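Local structure of periplasmic binding protein (Veillonella parvula, 4MO9) at residues A[68-73]-A[93-98]; A[175-180]-A[353-358]; A[222-227]-A[313-318]; A[258-263]-A[302-307]. The protein probably binds a small solute, perhaps an iron complex, in the periplasm and delivers it to a membrane transporter. All blocks are in the same frame, centred on the assembly; numbering follows the deposited sequence.

Overall arrangement
Along the chain interaction 1 comes first and closes before the rest begin; interactions 3 and 4 are nested inside the long loop closed by interaction 2, and interaction 4 inside that of interaction 3. Interaction 1 lies at the edge strand 67-69 of the four-stranded parallel sheet, close to the bound trimethylamine oxide. Interactions 3 and 4 share the mixed five-stranded sheet and touch, Trp224 CE3 lying 3.6 Å from Met263 CE. Interaction 2 pairs the long helix 171-194 with helix 344-355, its centre about 24 Å from that of interaction 1 and 21 Å from that of interaction 3. Two larger sheets and a long helix fit a TroA-like, two-lobed binding protein.

Interaction 1: A[68-73]-A[93-98]; sequences AGMDTS and AKIPVV
Thr72 and Val97 meet methyl to methyl, CG2 of the threonine lying only 3.4 Å from CG1 of the valine, a tight contact between side chains that cross at about a right angle. Val97 CG1 stands anti to its backbone N (chi1 170°), which sets it beside Thr72, while Thr72 OG1 turns elsewhere, to a hydrogen bond with Asp76. Next to this pair along the backbones, a single beta bridge joins Met70 to Val97. Met70 N gives a nearly straight bond to Pro96 O at 2.9 Å, and Val98 N answers to Met70 O at 2.8 Å, reaching that oxygen from above the carbonyl plane. A water extends the pairing by one step, taking the N-H of Thr72 and donating to Val98 O. Selenomethionine Met70 starts across Ile95, its CB 3.9 Å from Ile95 CG2; its chain, bent at chi2 and chi3, then folds back to bring CE 4.2 Å from Ile95 CD1. Val98 CG2 packs against Met70 O at 3.6 Å, and its CG1 approaches Gly69 CA. Asp71 points away from the 93-98 segment and is held by Ser46 through OD1. Ser73, which touches the bound trimethylamine oxide, opens helix 73-77. The arrangement is that of a parallel-sheet edge strand passing into a ligand-contacting helix start, here bridged by a returning loop at one lobe of a periplasmic binding protein.

Interaction 2: A[175-180]-A[353-358]; sequences AEISKF and DKFLPF
Helix 171-194 and the C-terminal end of helix 344-355 approach with Ile177 and Phe355 as the nearest backbone pair, their CA atoms 7.9 Å apart. This is helix-to-helix packing through an aromatic side chain, and it brings the last part of the chain onto the long helix expected to link the lobes of a TroA-like binding protein. Phe355 carries it. Its ring is layered between two aliphatic groups: Lys354 CB sits over the centre of one face and Ile177 CG1 over the opposite one, 3.6 Å from the centroid in a CH-pi contact. One turn along helix 171-194, Phe180 receives the edge of Phe355 on its face, a T-shaped pair with planes at 85° and centroids 5.8 Å apart. Lys354, bent at chi3 and chi4, adds its CE at 4.1 Å from Phe180 CD1. From helix 52-59, Ala57 touches both Ile177 and Phe355, and Phe351 adds a second edge-to-face partner to Phe355. At the solvent side the Glu176 carboxylate comes to the ring rim, where OE1 lies in the ring plane, 3.9 Å from Phe355 CE1.

Interaction 3: A[222-227]-A[313-318]; sequences YSWGAL and AHHGLP
Trp224 lays one face of its indole over Pro318, whose CG comes within 3.3 Å of Trp224 CZ2, toward the indole rim. The tryptophan opens helix 224-230, and its partners lie in and on either flank of the type I beta turn from His314 to Leu317, which follows strand 310-313 of the five-stranded sheet: a helix start is keyed into the turn at a strand end. Trp224 CG is anti to the carbonyl carbon (chi1 -78°), which sets it beside the backbone N. Trp224 NE1 donates to His315 ND1 at 3.0 Å, a bond bent to 141° at the hydrogen; the acceptor is tilted out of the indole plane, whereas the donor lies close to the imidazole plane. The five-membered ring of Trp224 and the imidazole sit rim to rim, planes at 18°, neither over the other's face. At the six-membered end, Trp224 CH2 touches Ala313 CB at 3.7 Å. Leu227 extends the apolar cover of Pro318, and Val326 of helix 324-334 packs on Trp224. Within the turn, His314 ND1 accepts the N-H of Gly316 at 2.9 Å, while His314 O lies at the indole edge, 3.5 Å from Trp224 CZ2.

Interaction 4: A[258-263]-A[302-307]; sequences DIIMIM and LKAVEN
Lys303 and Asp258 form the salt bridge of this contact, NZ donating to OD1 at 2.7 Å. The ammonium group meets the oxygen from above the carboxylate plane, 36° out of it; the two side chains lie side by side and point the same way. Lys303 leaves its helix with CG anti to the backbone N (chi1 178°) and runs extended until a bend at chi3 carries CE back to 3.1 Å from Asp258 OD1. The backbone adds a second polar link: a water donates to Asp258 O at 2.8 Å and accepts from Asn307 ND2, so the residue just after the short helix 303-306 is tied to the residue just before strand 259-263. Asn256 OD1 takes the N-H of Lys303, giving the start of that helix a further hold on the chain ahead of the strand. Inward from these polar groups, Ala304 turns its methyl onto the strand and meets Ile260 CG1 at 3.6 Å. Ile260 CD1 also reaches Leu302 CD1 at 3.8 Å, the two chains crossing at about a right angle, and Trp299 adds to the packing on Ile260. Helix 303-306 is the last helical part of the beta-alpha-beta crossover from strand 259-263 to its parallel neighbour 310-313. The chemistry is layered: an ion pair and a water link at the partly exposed end, a buried aliphatic cluster behind, which together join the short helix to the start of the strand through a charged end and an apolar one.

Interaction 1: A[68-73]-A[93-98]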
loop_
_atom_site.group_PDB
_atom_site.type_symbol
_atom_site.label_atom_id
_atom_site.label_comp_id
_atom_site.label_asym_id
_atom_site.label_seq_id
_atom_site.Cartn_x
_atom_site.Cartn_y
_atom_site.Cartn_z
ATOM N N ALA A 68 -17.575 13.475 2.496
ATOM C CA ALA A 68 -17.888 14.707 3.226
ATOM C C ALA A 68 -16.630 15.373 3.809
ATOM O O ALA A 68 -16.597 16.599 4.006
ATOM C CB ALA A 68 -18.872 14.417 4.331
ATOM N N GLY A 69 -15.614 14.558 4.103
ATOM C CA GLY A 69 -14.388 15.058 4.700
ATOM C C GLY A 69 -13.162 14.387 4.127
ATOM O O GLY A 69 -13.064 13.148 4.107
HETATM N N MSE A 70 -12.216 15.210 3.674
HETATM C CA MSE A 70 -10.996 14.742 3.032
HETATM C C MSE A 70 -9.821 14.897 3.999
HETATM O O MSE A 70 -9.611 15.981 4.552
HETATM C CB MSE A 70 -10.764 15.570 1.760
HETATM C CG MSE A 70 -9.363 15.492 1.161
HETATM SE SE MSE A 70 -8.932 13.718 0.447
HETATM C CE MSE A 70 -10.325 13.617 -0.865
ATOM N N ASP A 71 -9.074 13.822 4.234
ATOM C CA ASP A 71 -7.887 13.911 5.086
ATOM C C ASP A 71 -6.732 14.489 4.270
ATOM O O ASP A 71 -6.881 14.725 3.064
ATOM C CB ASP A 71 -7.496 12.540 5.644
ATOM C CG ASP A 71 -7.177 11.538 4.552
ATOM O OD1 ASP A 71 -7.799 11.615 3.469
ATOM O OD2 ASP A 71 -6.299 10.670 4.766
ATOM N N THR A 72 -5.588 14.714 4.915
ATOM C CA THR A 72 -4.450 15.352 4.244
ATOM C C THR A 72 -3.303 14.388 3.973
ATOM O O THR A 72 -2.199 14.810 3.610
ATOM C CB THR A 72 -3.887 16.521 5.068
ATOM O OG1 THR A 72 -3.326 16.019 6.281
ATOM C CG2 THR A 72 -4.981 17.500 5.407
ATOM N N SER A 73 -3.569 13.098 4.158
ATOM C CA SER A 73 -2.568 12.056 3.941
ATOM C C SER A 73 -1.929 12.117 2.542
ATOM O O SER A 73 -0.694 12.117 2.414
ATOM C CB SER A 73 -3.197 10.684 4.216
ATOM O OG SER A 73 -2.367 9.631 3.770
ATOM N N ALA A 93 -10.253 18.566 -4.422
ATOM C CA ALA A 93 -9.587 19.646 -3.695
ATOM C C ALA A 93 -10.585 20.653 -3.120
ATOM O O ALA A 93 -10.191 21.603 -2.431
ATOM C CB ALA A 93 -8.577 20.345 -4.598
ATOM N N LYS A 94 -11.871 20.442 -3.405
ATOM C CA LYS A 94 -12.936 21.310 -2.896
ATOM C C LYS A 94 -13.630 20.722 -1.663
ATOM O O LYS A 94 -14.417 21.404 -1.011
ATOM C CB LYS A 94 -13.994 21.555 -3.978
ATOM C CG LYS A 94 -13.530 22.309 -5.216
ATOM C CD LYS A 94 -14.732 22.573 -6.119
ATOM C CE LYS A 94 -14.341 23.151 -7.474
ATOM N NZ LYS A 94 -15.542 23.274 -8.363
ATOM N N ILE A 95 -13.361 19.456 -1.358
ATOM C CA ILE A 95 -13.983 18.804 -0.210
ATOM C C ILE A 95 -13.360 19.340 1.082
ATOM O O ILE A 95 -12.136 19.439 1.182
ATOM C CB ILE A 95 -13.801 17.266 -0.276
ATOM C CG1 ILE A 95 -14.415 16.703 -1.568
ATOM C CG2 ILE A 95 -14.415 16.590 0.948
ATOM C CD1 ILE A 95 -14.026 15.242 -1.845
ATOM N N PRO A 96 -14.199 19.700 2.070
ATOM C CA PRO A 96 -13.690 20.173 3.365
ATOM C C PRO A 96 -12.612 19.245 3.920
ATOM O O PRO A 96 -12.765 18.022 3.860
ATOM C CB PRO A 96 -14.939 20.140 4.253
ATOM C CG PRO A 96 -16.060 20.442 3.295
ATOM C CD PRO A 96 -15.674 19.747 2.007
ATOM N N VAL A 97 -11.530 19.823 4.432
ATOM C CA VAL A 97 -10.396 19.054 4.936
ATOM C C VAL A 97 -10.601 18.690 6.410
ATOM O O VAL A 97 -11.123 19.510 7.174
ATOM C CB VAL A 97 -9.090 19.863 4.755
ATOM C CG1 VAL A 97 -7.925 19.208 5.478
ATOM C CG2 VAL A 97 -8.766 20.022 3.273
ATOM N N VAL A 98 -10.232 17.468 6.804
ATOM C CA VAL A 98 -10.273 17.073 8.218
ATOM C C VAL A 98 -8.892 16.630 8.706
ATOM O O VAL A 98 -8.041 16.225 7.905
ATOM C CB VAL A 98 -11.278 15.919 8.495
ATOM C CG1 VAL A 98 -12.687 16.352 8.173
ATOM C CG2 VAL A 98 -10.910 14.680 7.680
HETATM O O HOH W 1 -5.795 14.949 7.771
#

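Interaction 2: A[175-180]-A[353-358]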
loop_
_atom_site.group_PDB
_atom_site.type_symbol
_atom_site.label_atom_id
_atom_site.label_comp_id
_atom_site.label_asym_id
_atom_site.label_seq_id
_atom_site.Cartn_x
_atom_site.Cartn_y
_atom_site.Cartn_z
ATOM N N ALA A 175 -17.740 -7.033 -5.416
ATOM C CA ALA A 175 -17.482 -8.433 -5.785
ATOM C C ALA A 175 -16.467 -8.568 -6.937
ATOM O O ALA A 175 -15.612 -9.462 -6.917
ATOM C CB ALA A 175 -18.800 -9.164 -6.118
ATOM N N GLU A 176 -16.549 -7.693 -7.936
ATOM C CA GLU A 176 -15.584 -7.726 -9.036
ATOM C C GLU A 176 -14.184 -7.417 -8.531
ATOM O O GLU A 176 -13.211 -8.037 -8.956
ATOM C CB GLU A 176 -15.930 -6.692 -10.094
ATOM C CG GLU A 176 -17.301 -6.838 -10.720
ATOM C CD GLU A 176 -17.663 -5.612 -11.540
ATOM O OE1 GLU A 176 -16.724 -4.975 -12.077
ATOM O OE2 GLU A 176 -18.870 -5.283 -11.633
ATOM N N ILE A 177 -14.080 -6.434 -7.644
ATOM C CA ILE A 177 -12.774 -6.015 -7.141
ATOM C C ILE A 177 -12.169 -7.122 -6.282
ATOM O O ILE A 177 -10.971 -7.412 -6.388
ATOM C CB ILE A 177 -12.874 -4.693 -6.349
ATOM C CG1 ILE A 177 -13.284 -3.556 -7.297
ATOM C CG2 ILE A 177 -11.557 -4.359 -5.660
ATOM C CD1 ILE A 177 -13.695 -2.253 -6.560
ATOM N N SER A 178 -13.000 -7.741 -5.446
ATOM C CA SER A 178 -12.576 -8.849 -4.592
ATOM C C SER A 178 -12.101 -10.046 -5.412
ATOM O O SER A 178 -11.104 -10.699 -5.068
ATOM C CB SER A 178 -13.733 -9.277 -3.686
ATOM O OG SER A 178 -13.292 -10.265 -2.770
ATOM N N LYS A 179 -12.804 -10.343 -6.498
ATOM C CA LYS A 179 -12.417 -11.472 -7.341
ATOM C C LYS A 179 -11.145 -11.155 -8.112
ATOM O O LYS A 179 -10.288 -12.027 -8.289
ATOM C CB LYS A 179 -13.557 -11.871 -8.285
ATOM C CG LYS A 179 -14.720 -12.556 -7.566
ATOM C CD LYS A 179 -15.849 -12.851 -8.532
ATOM C CE LYS A 179 -17.023 -13.515 -7.810
ATOM N NZ LYS A 179 -18.103 -13.830 -8.777
ATOM N N PHE A 180 -11.016 -9.914 -8.576
ATOM C CA PHE A 180 -9.781 -9.481 -9.243
ATOM C C PHE A 180 -8.592 -9.710 -8.321
ATOM O O PHE A 180 -7.538 -10.219 -8.738
ATOM C CB PHE A 180 -9.871 -7.988 -9.591
ATOM C CG PHE A 180 -8.620 -7.422 -10.217
ATOM C CD1 PHE A 180 -8.527 -7.284 -11.602
ATOM C CD2 PHE A 180 -7.549 -7.012 -9.430
ATOM C CE1 PHE A 180 -7.370 -6.751 -12.192
ATOM C CE2 PHE A 180 -6.391 -6.477 -10.015
ATOM C CZ PHE A 180 -6.306 -6.352 -11.398
ATOM N N ASP A 353 -7.158 0.709 -15.077
ATOM C CA ASP A 353 -8.016 0.715 -16.270
ATOM C C ASP A 353 -9.447 0.274 -15.949
ATOM O O ASP A 353 -10.416 0.895 -16.391
ATOM C CB ASP A 353 -7.446 -0.203 -17.360
ATOM C CG ASP A 353 -6.215 0.377 -18.055
ATOM O OD1 ASP A 353 -5.961 1.599 -17.949
ATOM O OD2 ASP A 353 -5.502 -0.406 -18.720
ATOM N N LYS A 354 -9.572 -0.795 -15.167
ATOM C CA LYS A 354 -10.877 -1.380 -14.852
ATOM C C LYS A 354 -11.712 -0.601 -13.838
ATOM O O LYS A 354 -12.932 -0.482 -14.014
ATOM C CB LYS A 354 -10.726 -2.825 -14.360
ATOM C CG LYS A 354 -10.596 -3.865 -15.466
ATOM C CD LYS A 354 -10.322 -5.263 -14.897
ATOM C CE LYS A 354 -11.483 -5.773 -14.039
ATOM N NZ LYS A 354 -12.702 -6.096 -14.837
ATOM N N PHE A 355 -11.077 -0.079 -12.785
ATOM C CA PHE A 355 -11.831 0.430 -11.624
ATOM C C PHE A 355 -11.636 1.907 -11.278
ATOM O O PHE A 355 -12.571 2.561 -10.812
ATOM C CB PHE A 355 -11.494 -0.389 -10.378
ATOM C CG PHE A 355 -11.741 -1.858 -10.536
ATOM C CD1 PHE A 355 -13.014 -2.333 -10.822
ATOM C CD2 PHE A 355 -10.702 -2.769 -10.382
ATOM C CE1 PHE A 355 -13.249 -3.692 -10.965
ATOM C CE2 PHE A 355 -10.934 -4.135 -10.518
ATOM C CZ PHE A 355 -12.208 -4.592 -10.811
ATOM N N LEU A 356 -10.427 2.427 -11.485
ATOM C CA LEU A 356 -10.105 3.770 -11.000
ATOM C C LEU A 356 -10.460 4.881 -11.995
ATOM O O LEU A 356 -10.327 4.718 -13.208
ATOM C CB LEU A 356 -8.634 3.856 -10.566
ATOM C CG LEU A 356 -8.297 3.046 -9.309
ATOM C CD1 LEU A 356 -6.794 3.071 -8.990
ATOM C CD2 LEU A 356 -9.089 3.558 -8.112
ATOM N N PRO A 357 -10.935 6.018 -11.473
ATOM C CA PRO A 357 -11.240 7.185 -12.302
ATOM C C PRO A 357 -9.982 8.002 -12.626
ATOM O O PRO A 357 -10.099 9.082 -13.211
ATOM C CB PRO A 357 -12.163 8.004 -11.408
ATOM C CG PRO A 357 -11.702 7.698 -10.019
ATOM C CD PRO A 357 -11.241 6.252 -10.047
ATOM N N PHE A 358 -8.814 7.502 -12.247
ATOM C CA PHE A 358 -7.555 8.206 -12.507
ATOM C C PHE A 358 -6.759 7.435 -13.559
ATOM O O PHE A 358 -6.762 6.199 -13.547
ATOM C CB PHE A 358 -6.739 8.329 -11.212
ATOM C CG PHE A 358 -7.552 8.787 -10.021
ATOM C CD1 PHE A 358 -8.092 10.066 -9.980
ATOM C CD2 PHE A 358 -7.765 7.940 -8.943
ATOM C CE1 PHE A 358 -8.844 10.487 -8.886
ATOM C CE2 PHE A 358 -8.513 8.348 -7.847
ATOM C CZ PHE A 358 -9.054 9.627 -7.819
#

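Interaction 3: A[222-227]-A[313-318]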
loop_
_atom_site.group_PDB
_atom_site.type_symbol
_atom_site.label_atom_id
_atom_site.label_comp_id
_atom_site.label_asym_id
_atom_site.label_seq_id
_atom_site.Cartn_x
_atom_site.Cartn_y
_atom_site.Cartn_z
ATOM N N TYR A 222 6.915 -8.485 9.246
ATOM C CA TYR A 222 6.350 -7.138 9.235
ATOM C C TYR A 222 6.481 -6.481 7.865
ATOM O O TYR A 222 7.582 -6.445 7.305
ATOM C CB TYR A 222 7.021 -6.252 10.286
ATOM C CG TYR A 222 6.522 -4.828 10.229
ATOM C CD1 TYR A 222 5.231 -4.511 10.631
ATOM C CD2 TYR A 222 7.330 -3.805 9.763
ATOM C CE1 TYR A 222 4.760 -3.211 10.570
ATOM C CE2 TYR A 222 6.875 -2.504 9.700
ATOM C CZ TYR A 222 5.588 -2.210 10.105
ATOM O OH TYR A 222 5.133 -0.910 10.039
ATOM N N SER A 223 5.362 -5.979 7.337
ATOM C CA SER A 223 5.367 -5.149 6.128
ATOM C C SER A 223 6.045 -5.879 4.964
ATOM O O SER A 223 5.726 -7.039 4.704
ATOM C CB SER A 223 6.056 -3.807 6.425
ATOM O OG SER A 223 5.995 -2.932 5.309
ATOM N N TRP A 224 6.983 -5.216 4.278
ATOM C CA TRP A 224 7.689 -5.841 3.155
ATOM C C TRP A 224 8.317 -7.188 3.540
ATOM O O TRP A 224 8.416 -8.103 2.706
ATOM C CB TRP A 224 8.784 -4.905 2.589
ATOM C CG TRP A 224 8.219 -3.828 1.719
ATOM C CD1 TRP A 224 7.975 -2.529 2.069
ATOM C CD2 TRP A 224 7.774 -3.970 0.364
ATOM N NE1 TRP A 224 7.415 -1.848 1.006
ATOM C CE2 TRP A 224 7.282 -2.710 -0.053
ATOM C CE3 TRP A 224 7.744 -5.038 -0.539
ATOM C CZ2 TRP A 224 6.778 -2.490 -1.339
ATOM C CZ3 TRP A 224 7.247 -4.825 -1.812
ATOM C CH2 TRP A 224 6.766 -3.558 -2.202
ATOM N N GLY A 225 8.759 -7.306 4.785
ATOM C CA GLY A 225 9.349 -8.556 5.235
ATOM C C GLY A 225 8.317 -9.673 5.308
ATOM O O GLY A 225 8.620 -10.831 5.003
ATOM N N ALA A 226 7.099 -9.335 5.723
ATOM C CA ALA A 226 6.032 -10.334 5.764
ATOM C C ALA A 226 5.648 -10.760 4.349
ATOM O O ALA A 226 5.454 -11.949 4.076
ATOM C CB ALA A 226 4.812 -9.806 6.517
ATOM N N LEU A 227 5.519 -9.783 3.454
ATOM C CA LEU A 227 5.153 -10.059 2.074
ATOM C C LEU A 227 6.216 -10.905 1.373
ATOM O O LEU A 227 5.886 -11.846 0.642
ATOM C CB LEU A 227 4.943 -8.753 1.310
ATOM C CG LEU A 227 3.748 -7.906 1.753
ATOM C CD1 LEU A 227 3.806 -6.541 1.072
ATOM C CD2 LEU A 227 2.454 -8.609 1.406
ATOM N N ALA A 313 10.494 -1.870 -5.922
ATOM C CA ALA A 313 9.044 -1.792 -6.019
ATOM C C ALA A 313 8.596 -0.568 -5.232
ATOM O O ALA A 313 9.304 -0.127 -4.326
ATOM C CB ALA A 313 8.399 -3.050 -5.458
ATOM N N HIS A 314 7.436 -0.016 -5.576
ATOM C CA HIS A 314 6.944 1.212 -4.953
ATOM C C HIS A 314 6.452 0.955 -3.521
ATOM O O HIS A 314 5.573 0.110 -3.300
ATOM C CB HIS A 314 5.809 1.814 -5.802
ATOM C CG HIS A 314 5.456 3.225 -5.435
ATOM N ND1 HIS A 314 4.866 3.554 -4.235
ATOM C CD2 HIS A 314 5.619 4.392 -6.106
ATOM C CE1 HIS A 314 4.680 4.862 -4.179
ATOM N NE2 HIS A 314 5.125 5.395 -5.302
ATOM N N HIS A 315 6.999 1.713 -2.570
ATOM C CA HIS A 315 6.734 1.577 -1.131
ATOM C C HIS A 315 5.266 1.766 -0.751
ATOM O O HIS A 315 4.817 1.281 0.297
ATOM C CB HIS A 315 7.610 2.589 -0.374
ATOM C CG HIS A 315 7.730 2.338 1.100
ATOM N ND1 HIS A 315 7.876 1.078 1.637
ATOM C CD2 HIS A 315 7.773 3.199 2.145
ATOM C CE1 HIS A 315 7.981 1.170 2.954
ATOM N NE2 HIS A 315 7.925 2.447 3.286
ATOM N N GLY A 316 4.511 2.467 -1.596
ATOM C CA GLY A 316 3.132 2.804 -1.268
ATOM C C GLY A 316 2.107 1.848 -1.855
ATOM O O GLY A 316 0.901 2.073 -1.755
ATOM N N LEU A 317 2.581 0.782 -2.488
ATOM C CA LEU A 317 1.680 -0.201 -3.070
ATOM C C LEU A 317 1.120 -1.246 -2.086
ATOM O O LEU A 317 -0.020 -1.680 -2.266
ATOM C CB LEU A 317 2.308 -0.885 -4.290
ATOM C CG LEU A 317 2.548 -0.022 -5.541
ATOM C CD1 LEU A 317 3.340 -0.801 -6.598
ATOM C CD2 LEU A 317 1.220 0.477 -6.119
ATOM N N PRO A 318 1.902 -1.660 -1.059
ATOM C CA PRO A 318 1.340 -2.602 -0.079
ATOM C C PRO A 318 0.206 -2.041 0.788
ATOM O O PRO A 318 -0.110 -0.850 0.722
ATOM C CB PRO A 318 2.532 -2.912 0.826
ATOM C CG PRO A 318 3.727 -2.775 -0.093
ATOM C CD PRO A 318 3.368 -1.547 -0.908
#

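Interaction 4: A[258-263]-A[302-307]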
loop_
_atom_site.group_PDB
_atom_site.type_symbol
_atom_site.label_atom_id
_atom_site.label_comp_id
_atom_site.label_asym_id
_atom_site.label_seq_id
_atom_site.Cartn_x
_atom_site.Cartn_y
_atom_site.Cartn_z
ATOM N N ASP A 258 21.158 -13.284 -2.250
ATOM C CA ASP A 258 20.877 -13.605 -3.650
ATOM C C ASP A 258 20.232 -12.423 -4.376
ATOM O O ASP A 258 20.497 -12.185 -5.556
ATOM C CB ASP A 258 19.938 -14.812 -3.750
ATOM C CG ASP A 258 20.588 -16.114 -3.286
ATOM O OD1 ASP A 258 21.780 -16.344 -3.590
ATOM O OD2 ASP A 258 19.891 -16.912 -2.619
ATOM N N ILE A 259 19.381 -11.692 -3.658
ATOM C CA ILE A 259 18.558 -10.641 -4.249
ATOM C C ILE A 259 18.559 -9.409 -3.331
ATOM O O ILE A 259 18.599 -9.541 -2.107
ATOM C CB ILE A 259 17.107 -11.169 -4.477
ATOM C CG1 ILE A 259 17.112 -12.292 -5.524
ATOM C CG2 ILE A 259 16.137 -10.050 -4.881
ATOM C CD1 ILE A 259 15.798 -13.065 -5.613
ATOM N N ILE A 260 18.569 -8.216 -3.927
ATOM C CA ILE A 260 18.429 -6.961 -3.182
ATOM C C ILE A 260 17.224 -6.240 -3.778
ATOM O O ILE A 260 17.076 -6.185 -5.007
ATOM C CB ILE A 260 19.684 -6.058 -3.336
ATOM C CG1 ILE A 260 20.881 -6.625 -2.561
ATOM C CG2 ILE A 260 19.395 -4.633 -2.852
ATOM C CD1 ILE A 260 22.225 -5.878 -2.841
HETATM N N MSE A 261 16.351 -5.706 -2.930
HETATM C CA MSE A 261 15.251 -4.888 -3.425
HETATM C C MSE A 261 15.196 -3.593 -2.627
HETATM O O MSE A 261 15.079 -3.627 -1.392
HETATM C CB MSE A 261 13.923 -5.646 -3.332
HETATM C CG MSE A 261 12.812 -4.996 -4.146
HETATM SE SE MSE A 261 11.112 -5.951 -4.007
HETATM C CE MSE A 261 11.821 -7.717 -4.476
ATOM N N ILE A 262 15.323 -2.464 -3.330
ATOM C CA ILE A 262 15.290 -1.140 -2.706
ATOM C C ILE A 262 13.953 -0.466 -3.005
ATOM O O ILE A 262 13.638 -0.231 -4.172
ATOM C CB ILE A 262 16.405 -0.224 -3.260
ATOM C CG1 ILE A 262 17.774 -0.912 -3.185
ATOM C CG2 ILE A 262 16.408 1.118 -2.524
ATOM C CD1 ILE A 262 18.262 -1.169 -1.769
HETATM N N MSE A 263 13.173 -0.137 -1.978
HETATM C CA MSE A 263 11.837 0.419 -2.221
HETATM C C MSE A 263 11.903 1.903 -2.624
HETATM O O MSE A 263 12.668 2.689 -2.042
HETATM C CB MSE A 263 10.920 0.204 -1.009
HETATM C CG MSE A 263 10.920 -1.241 -0.487
HETATM SE SE MSE A 263 10.621 -2.604 -1.860
HETATM C CE MSE A 263 11.243 -4.107 -0.789
ATOM N N LEU A 302 29.080 -7.355 -4.477
ATOM C CA LEU A 302 27.976 -8.178 -3.978
ATOM C C LEU A 302 27.444 -9.117 -5.054
ATOM O O LEU A 302 27.253 -8.716 -6.210
ATOM C CB LEU A 302 26.827 -7.310 -3.442
ATOM C CG LEU A 302 27.026 -6.692 -2.056
ATOM C CD1 LEU A 302 25.834 -5.835 -1.644
ATOM C CD2 LEU A 302 27.284 -7.773 -1.024
ATOM N N LYS A 303 27.209 -10.367 -4.665
ATOM C CA LYS A 303 26.601 -11.358 -5.537
ATOM C C LYS A 303 25.331 -10.805 -6.207
ATOM O O LYS A 303 25.125 -10.997 -7.407
ATOM C CB LYS A 303 26.287 -12.614 -4.719
ATOM C CG LYS A 303 25.590 -13.727 -5.480
ATOM C CD LYS A 303 25.503 -15.002 -4.643
ATOM C CE LYS A 303 24.536 -14.851 -3.483
ATOM N NZ LYS A 303 24.338 -16.135 -2.752
ATOM N N ALA A 304 24.496 -10.099 -5.446
ATOM C CA ALA A 304 23.263 -9.550 -6.006
ATOM C C ALA A 304 23.520 -8.507 -7.101
ATOM O O ALA A 304 22.764 -8.423 -8.077
ATOM C CB ALA A 304 22.373 -8.973 -4.906
ATOM N N VAL A 305 24.575 -7.714 -6.940
ATOM C CA VAL A 305 24.888 -6.676 -7.915
ATOM C C VAL A 305 25.517 -7.290 -9.164
ATOM O O VAL A 305 25.090 -7.006 -10.290
ATOM C CB VAL A 305 25.788 -5.576 -7.306
ATOM C CG1 VAL A 305 26.263 -4.612 -8.378
ATOM C CG2 VAL A 305 25.026 -4.821 -6.216
ATOM N N GLU A 306 26.515 -8.147 -8.950
ATOM C CA GLU A 306 27.175 -8.870 -10.032
ATOM C C GLU A 306 26.203 -9.636 -10.932
ATOM O O GLU A 306 26.338 -9.604 -12.159
ATOM C CB GLU A 306 28.218 -9.836 -9.462
ATOM C CG GLU A 306 29.540 -9.185 -9.145
ATOM C CD GLU A 306 30.469 -10.103 -8.365
ATOM O OE1 GLU A 306 30.032 -11.214 -7.980
ATOM O OE2 GLU A 306 31.623 -9.703 -8.122
ATOM N N ASN A 307 25.243 -10.330 -10.325
ATOM C CA ASN A 307 24.295 -11.157 -11.076
ATOM C C ASN A 307 23.069 -10.389 -11.554
ATOM O O ASN A 307 22.137 -10.989 -12.083
ATOM C CB ASN A 307 23.825 -12.359 -10.243
ATOM C CG ASN A 307 24.968 -13.251 -9.806
ATOM O OD1 ASN A 307 26.016 -13.297 -10.449
ATOM N ND2 ASN A 307 24.770 -13.966 -8.701
HETATM O O HOH W 2 22.306 -13.649 -7.175
#